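Local coordinates for protein proline dehydrogenase (Bradyrhizobium japonicum USDA 110, PDB 3HAZ) that probably oxidises proline to glutamate in two steps, pairing an FAD-dependent proline dehydrogenase with an NAD-dependent 1-pyrroline-5-carboxylate dehydrogenase in one chain, at residues A[36-40]-A[483-487]; A[357-361]-A[516-520]. All coordinates share one frame. Numbering follows the deposited sequence.

Contact 1: residues A[36-40]-A[483-487]; sequences EARIH and LLQRP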
loop_
_atom_site.group_PDB
_atom_site.type_symbol
_atom_site.label_atom_id
_atom_site.label_comp_id
_atom_site.label_asym_id
_atom_site.label_seq_id
_atom_site.Cartn_x
_atom_site.Cartn_y
_atom_site.Cartn_z
ATOM N N GLU A 36 -31.769 21.456 -26.147
ATOM C CA GLU A 36 -31.422 21.039 -24.792
ATOM C C GLU A 36 -32.094 21.911 -23.735
ATOM O O GLU A 36 -32.450 21.433 -22.655
ATOM C CB GLU A 36 -29.902 21.066 -24.603
ATOM C CG GLU A 36 -29.160 19.994 -25.390
ATOM C CD GLU A 36 -29.567 18.587 -24.987
ATOM O OE1 GLU A 36 -30.030 18.406 -23.841
ATOM O OE2 GLU A 36 -29.424 17.660 -25.813
ATOM N N ALA A 37 -32.262 23.192 -24.056
ATOM C CA ALA A 37 -32.895 24.136 -23.147
ATOM C C ALA A 37 -34.371 23.808 -22.937
ATOM O O ALA A 37 -34.865 23.852 -21.810
ATOM C CB ALA A 37 -32.725 25.566 -23.655
ATOM N N ARG A 38 -35.077 23.485 -24.019
ATOM C CA ARG A 38 -36.474 23.071 -23.905
ATOM C C ARG A 38 -36.575 21.778 -23.095
ATOM O O ARG A 38 -37.440 21.632 -22.234
ATOM C CB ARG A 38 -37.114 22.894 -25.290
ATOM C CG ARG A 38 -37.344 24.222 -26.044
ATOM C CD ARG A 38 -38.177 24.027 -27.313
ATOM N NE ARG A 38 -37.425 23.346 -28.365
ATOM C CZ ARG A 38 -36.641 23.966 -29.242
ATOM N NH1 ARG A 38 -36.508 25.286 -29.195
ATOM N NH2 ARG A 38 -35.989 23.270 -30.165
ATOM N N ILE A 39 -35.679 20.845 -23.375
ATOM C CA ILE A 39 -35.707 19.556 -22.705
ATOM C C ILE A 39 -35.489 19.744 -21.212
ATOM O O ILE A 39 -36.206 19.166 -20.387
ATOM C CB ILE A 39 -34.645 18.611 -23.288
ATOM C CG1 ILE A 39 -35.117 18.077 -24.643
ATOM C CG2 ILE A 39 -34.371 17.469 -22.340
ATOM C CD1 ILE A 39 -34.030 17.400 -25.448
ATOM N N HIS A 40 -34.506 20.575 -20.877
ATOM C CA HIS A 40 -34.146 20.824 -19.490
ATOM C C HIS A 40 -35.325 21.401 -18.727
ATOM O O HIS A 40 -35.606 20.989 -17.603
ATOM C CB HIS A 40 -32.953 21.778 -19.409
ATOM C CG HIS A 40 -32.375 21.902 -18.034
ATOM N ND1 HIS A 40 -31.402 21.048 -17.556
ATOM C CD2 HIS A 40 -32.636 22.774 -17.031
ATOM C CE1 HIS A 40 -31.087 21.392 -16.320
ATOM N NE2 HIS A 40 -31.824 22.435 -15.978
ATOM N N LEU A 483 -30.855 14.180 -11.859
ATOM C CA LEU A 483 -31.795 13.379 -12.631
ATOM C C LEU A 483 -31.774 13.812 -14.091
ATOM O O LEU A 483 -32.317 13.126 -14.960
ATOM C CB LEU A 483 -33.203 13.528 -12.059
ATOM C CG LEU A 483 -33.343 13.226 -10.565
ATOM C CD1 LEU A 483 -34.670 13.736 -10.044
ATOM C CD2 LEU A 483 -33.198 11.733 -10.289
ATOM N N LEU A 484 -31.128 14.945 -14.350
ATOM C CA LEU A 484 -31.162 15.583 -15.664
ATOM C C LEU A 484 -29.881 15.399 -16.467
ATOM O O LEU A 484 -29.753 15.926 -17.575
ATOM C CB LEU A 484 -31.444 17.077 -15.510
ATOM C CG LEU A 484 -32.855 17.431 -15.048
ATOM C CD1 LEU A 484 -33.099 18.925 -15.189
ATOM C CD2 LEU A 484 -33.866 16.638 -15.856
ATOM N N GLN A 485 -28.927 14.670 -15.904
ATOM C CA GLN A 485 -27.682 14.397 -16.605
ATOM C C GLN A 485 -27.997 13.687 -17.912
ATOM O O GLN A 485 -28.735 12.699 -17.925
ATOM C CB GLN A 485 -26.777 13.509 -15.750
ATOM C CG GLN A 485 -25.445 13.165 -16.403
ATOM C CD GLN A 485 -24.846 11.876 -15.867
ATOM O OE1 GLN A 485 -23.633 11.774 -15.672
ATOM N NE2 GLN A 485 -25.699 10.880 -15.624
ATOM N N ARG A 486 -27.450 14.185 -19.013
ATOM C CA ARG A 486 -27.635 13.504 -20.288
ATOM C C ARG A 486 -26.830 12.204 -20.347
ATOM O O ARG A 486 -25.700 12.142 -19.857
ATOM C CB ARG A 486 -27.301 14.425 -21.462
ATOM C CG ARG A 486 -28.518 15.154 -22.038
ATOM C CD ARG A 486 -29.420 15.723 -20.947
ATOM N NE ARG A 486 -30.166 16.895 -21.403
ATOM C CZ ARG A 486 -30.701 17.806 -20.592
ATOM N NH1 ARG A 486 -30.576 17.681 -19.279
ATOM N NH2 ARG A 486 -31.359 18.845 -21.092
ATOM N N PRO A 487 -27.431 11.153 -20.925
ATOM C CA PRO A 487 -26.800 9.831 -21.014
ATOM C C PRO A 487 -25.434 9.881 -21.697
ATOM O O PRO A 487 -24.491 9.242 -21.229
ATOM C CB PRO A 487 -27.803 9.027 -21.849
ATOM C CG PRO A 487 -29.132 9.669 -21.530
ATOM C CD PRO A 487 -28.827 11.135 -21.406
#

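Contact 2: residues A[357-361]-A[516-520]; sequences ERGLD and SRGVE. With GOL (glycerol), chain L.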
loop_
_atom_site.group_PDB
_atom_site.type_symbol
_atom_site.label_atom_id
_atom_site.label_comp_id
_atom_site.label_asym_id
_atom_site.label_seq_id
_atom_site.Cartn_x
_atom_site.Cartn_y
_atom_site.Cartn_z
ATOM N N GLU A 357 -24.224 -17.964 -17.158
ATOM C CA GLU A 357 -24.451 -19.394 -16.983
ATOM C C GLU A 357 -24.208 -20.148 -18.284
ATOM O O GLU A 357 -23.648 -21.238 -18.283
ATOM C CB GLU A 357 -25.891 -19.654 -16.518
ATOM C CG GLU A 357 -26.192 -19.218 -15.095
ATOM C CD GLU A 357 -27.672 -19.360 -14.752
ATOM O OE1 GLU A 357 -28.514 -19.255 -15.672
ATOM O OE2 GLU A 357 -27.996 -19.576 -13.565
ATOM N N ARG A 358 -24.640 -19.555 -19.392
ATOM C CA ARG A 358 -24.609 -20.222 -20.691
ATOM C C ARG A 358 -23.287 -20.029 -21.419
ATOM O O ARG A 358 -23.116 -20.506 -22.542
ATOM C CB ARG A 358 -25.770 -19.729 -21.559
ATOM C CG ARG A 358 -27.135 -20.219 -21.058
ATOM C CD ARG A 358 -28.296 -19.418 -21.636
ATOM N NE ARG A 358 -29.544 -19.700 -20.925
ATOM C CZ ARG A 358 -30.753 -19.349 -21.360
ATOM N NH1 ARG A 358 -30.884 -18.696 -22.507
ATOM N NH2 ARG A 358 -31.832 -19.650 -20.644
ATOM N N GLY A 359 -22.358 -19.328 -20.776
ATOM C CA GLY A 359 -21.041 -19.086 -21.347
ATOM C C GLY A 359 -21.105 -18.491 -22.740
ATOM O O GLY A 359 -20.426 -18.961 -23.654
ATOM N N LEU A 360 -21.938 -17.467 -22.909
ATOM C CA LEU A 360 -22.120 -16.832 -24.212
ATOM C C LEU A 360 -20.944 -15.923 -24.539
ATOM O O LEU A 360 -20.158 -15.574 -23.657
ATOM C CB LEU A 360 -23.429 -16.029 -24.244
ATOM C CG LEU A 360 -24.685 -16.849 -23.963
ATOM C CD1 LEU A 360 -25.936 -16.055 -24.325
ATOM C CD2 LEU A 360 -24.639 -18.172 -24.734
ATOM N N ASP A 361 -20.828 -15.523 -25.802
ATOM C CA ASP A 361 -19.711 -14.666 -26.197
ATOM C C ASP A 361 -19.939 -13.191 -25.852
ATOM O O ASP A 361 -19.119 -12.337 -26.177
ATOM C CB ASP A 361 -19.345 -14.853 -27.677
ATOM C CG ASP A 361 -20.410 -14.333 -28.625
ATOM O OD1 ASP A 361 -21.319 -13.602 -28.179
ATOM O OD2 ASP A 361 -20.332 -14.658 -29.830
ATOM N N SER A 516 -15.334 -22.194 -20.167
ATOM C CA SER A 516 -15.667 -22.874 -21.415
ATOM C C SER A 516 -16.753 -22.095 -22.154
ATOM O O SER A 516 -17.482 -21.309 -21.547
ATOM C CB SER A 516 -16.128 -24.306 -21.142
ATOM O OG SER A 516 -17.068 -24.348 -20.085
ATOM N N ARG A 517 -16.861 -22.312 -23.459
ATOM C CA ARG A 517 -17.855 -21.612 -24.269
ATOM C C ARG A 517 -19.142 -22.407 -24.408
ATOM O O ARG A 517 -19.115 -23.629 -24.546
ATOM C CB ARG A 517 -17.307 -21.318 -25.664
ATOM C CG ARG A 517 -16.266 -20.215 -25.715
ATOM C CD ARG A 517 -15.923 -19.905 -27.166
ATOM N NE ARG A 517 -17.130 -19.788 -27.984
ATOM C CZ ARG A 517 -17.173 -19.990 -29.298
ATOM N NH1 ARG A 517 -18.321 -19.859 -29.953
ATOM N NH2 ARG A 517 -16.073 -20.330 -29.960
ATOM N N GLY A 518 -20.271 -21.698 -24.388
ATOM C CA GLY A 518 -21.570 -22.307 -24.606
ATOM C C GLY A 518 -22.201 -21.794 -25.888
ATOM O O GLY A 518 -21.527 -21.181 -26.713
ATOM N N VAL A 519 -23.497 -22.036 -26.047
ATOM C CA VAL A 519 -24.222 -21.634 -27.243
ATOM C C VAL A 519 -25.600 -21.142 -26.829
ATOM O O VAL A 519 -26.238 -21.747 -25.969
ATOM C CB VAL A 519 -24.371 -22.826 -28.231
ATOM C CG1 VAL A 519 -25.179 -22.427 -29.458
ATOM C CG2 VAL A 519 -22.991 -23.365 -28.639
ATOM N N GLU A 520 -26.052 -20.039 -27.422
ATOM C CA GLU A 520 -27.412 -19.560 -27.195
ATOM C C GLU A 520 -28.367 -20.196 -28.199
ATOM O O GLU A 520 -28.351 -19.856 -29.386
ATOM C CB GLU A 520 -27.488 -18.034 -27.283
ATOM C CG GLU A 520 -28.900 -17.479 -27.086
ATOM C CD GLU A 520 -29.582 -18.047 -25.849
ATOM O OE1 GLU A 520 -29.167 -17.686 -24.728
ATOM O OE2 GLU A 520 -30.535 -18.853 -25.997
HETATM C C1 GOL L . -23.920 -15.055 -28.838
HETATM O O1 GOL L . -23.949 -14.208 -27.713
HETATM C C2 GOL L . -23.842 -16.498 -28.354
HETATM O O2 GOL L . -22.510 -16.792 -27.995
HETATM C C3 GOL L . -24.298 -17.424 -29.477
HETATM O O3 GOL L . -24.264 -18.756 -29.019
HETATM O O HOH W 1 -24.586 -22.863 -23.525
#

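Contact 1: residues A[36-40]-A[483-487]
A salt bridge beside a small apolar patch fastens helix 33-50, near the N-terminus, to the loop that joins helices 480-483 and 487-491, at the periphery of the proline dehydrogenase half. Arg486 extends across the gap to the helix and donates from NE to Glu36 OE1 at 2.9 Å; a second, weak hydrogen bond runs from Arg486 NH2 to the same Glu36 OE1 at 3.1 Å. The other terminal nitrogen turns back to its own loop, Arg486 NH1 lying 2.6 Å from Leu484 O in a hydrogen bond within the loop. Around it, Ile39 CG2 approaches Arg486 NH2 to 3.5 Å, and the CB of His40 is 3.7 Å from that same NH2. One turn on from Glu36, the His40 ring receives Leu484 over one face in a CH-pi contact, Leu484 CD1 lying 3.7 Å from the ring centroid. Leu484 also packs on Ala43, Thr44 and Ile47 of the helix, while Ile39 and Arg486 both reach Leu400 of helix 399-409, an outer helix of the TIM-type barrel. The side chain of Leu484 is about 11 Å from the bound FAD and about 6 Å from that of Phe469, which binds FAD. The Arg486 guanidinium pairs its charge with Glu36 and gives NH1 to the carbonyl of Leu484, so one side chain serves both the loop's own conformation and its attachment to the helix.

Contact 2: residues A[357-361]-A[516-520]
Backbone polar contacts bring two loops together where Gly359 and Gly518 face each other, their CA atoms 4.6 Å apart. Gly518 N donates to Gly359 O at 2.8 Å, nearly straight at 168°, and Gly518 CA makes a CA-H...O contact of 3.1 Å with Arg358 O. A water bridges the same carbonyl, Arg358 O, to Val519 N, 2.9 Å from each. Gly359 has positive phi and ends helix 348-357 in a Schellman motif; a CB there would clash with Ser516 O, and one on Gly518 with Arg358 O. The segment 516-520 thus runs across the C-terminal end of a helix from the TIM-type barrel. Among charged groups, Arg358 NH1 bonds Glu520 OE1 at 3.0 Å in a salt bridge and also pairs with Asp285, while Glu520 OE2 accepts from Gly522 N. Leu360 adds van der Waals contact with the backbone, its CD2 3.8 Å from Val519 C and 3.6 Å from Glu520 N. A glycerol, probably from the crystallisation liquor, accepts from Asp361 N at its O2 (3.0 Å) and from Glu520 N at its O3 (2.7 Å).

Both contacts are partly buried and tie a later loop to something earlier in the chain, but in different places. Contact 1 is peripheral, its centre about 38 Å from the centre of the chain, and docks helix 33-50; contact 2 has its centre about 14 Å from the centre of the chain, and Ser516 and Arg517 there also bond residues of the aldehyde dehydrogenase part. The centres of contact 1 and contact 2 are about 39 Å apart, and their segments alternate along the chain. An Arg-Glu salt bridge occurs in each. In contact 1 side chains do the joining, whereas contact 2 relies largely on backbone atoms at two glycines, with a water and a glycerol bridging the two segments.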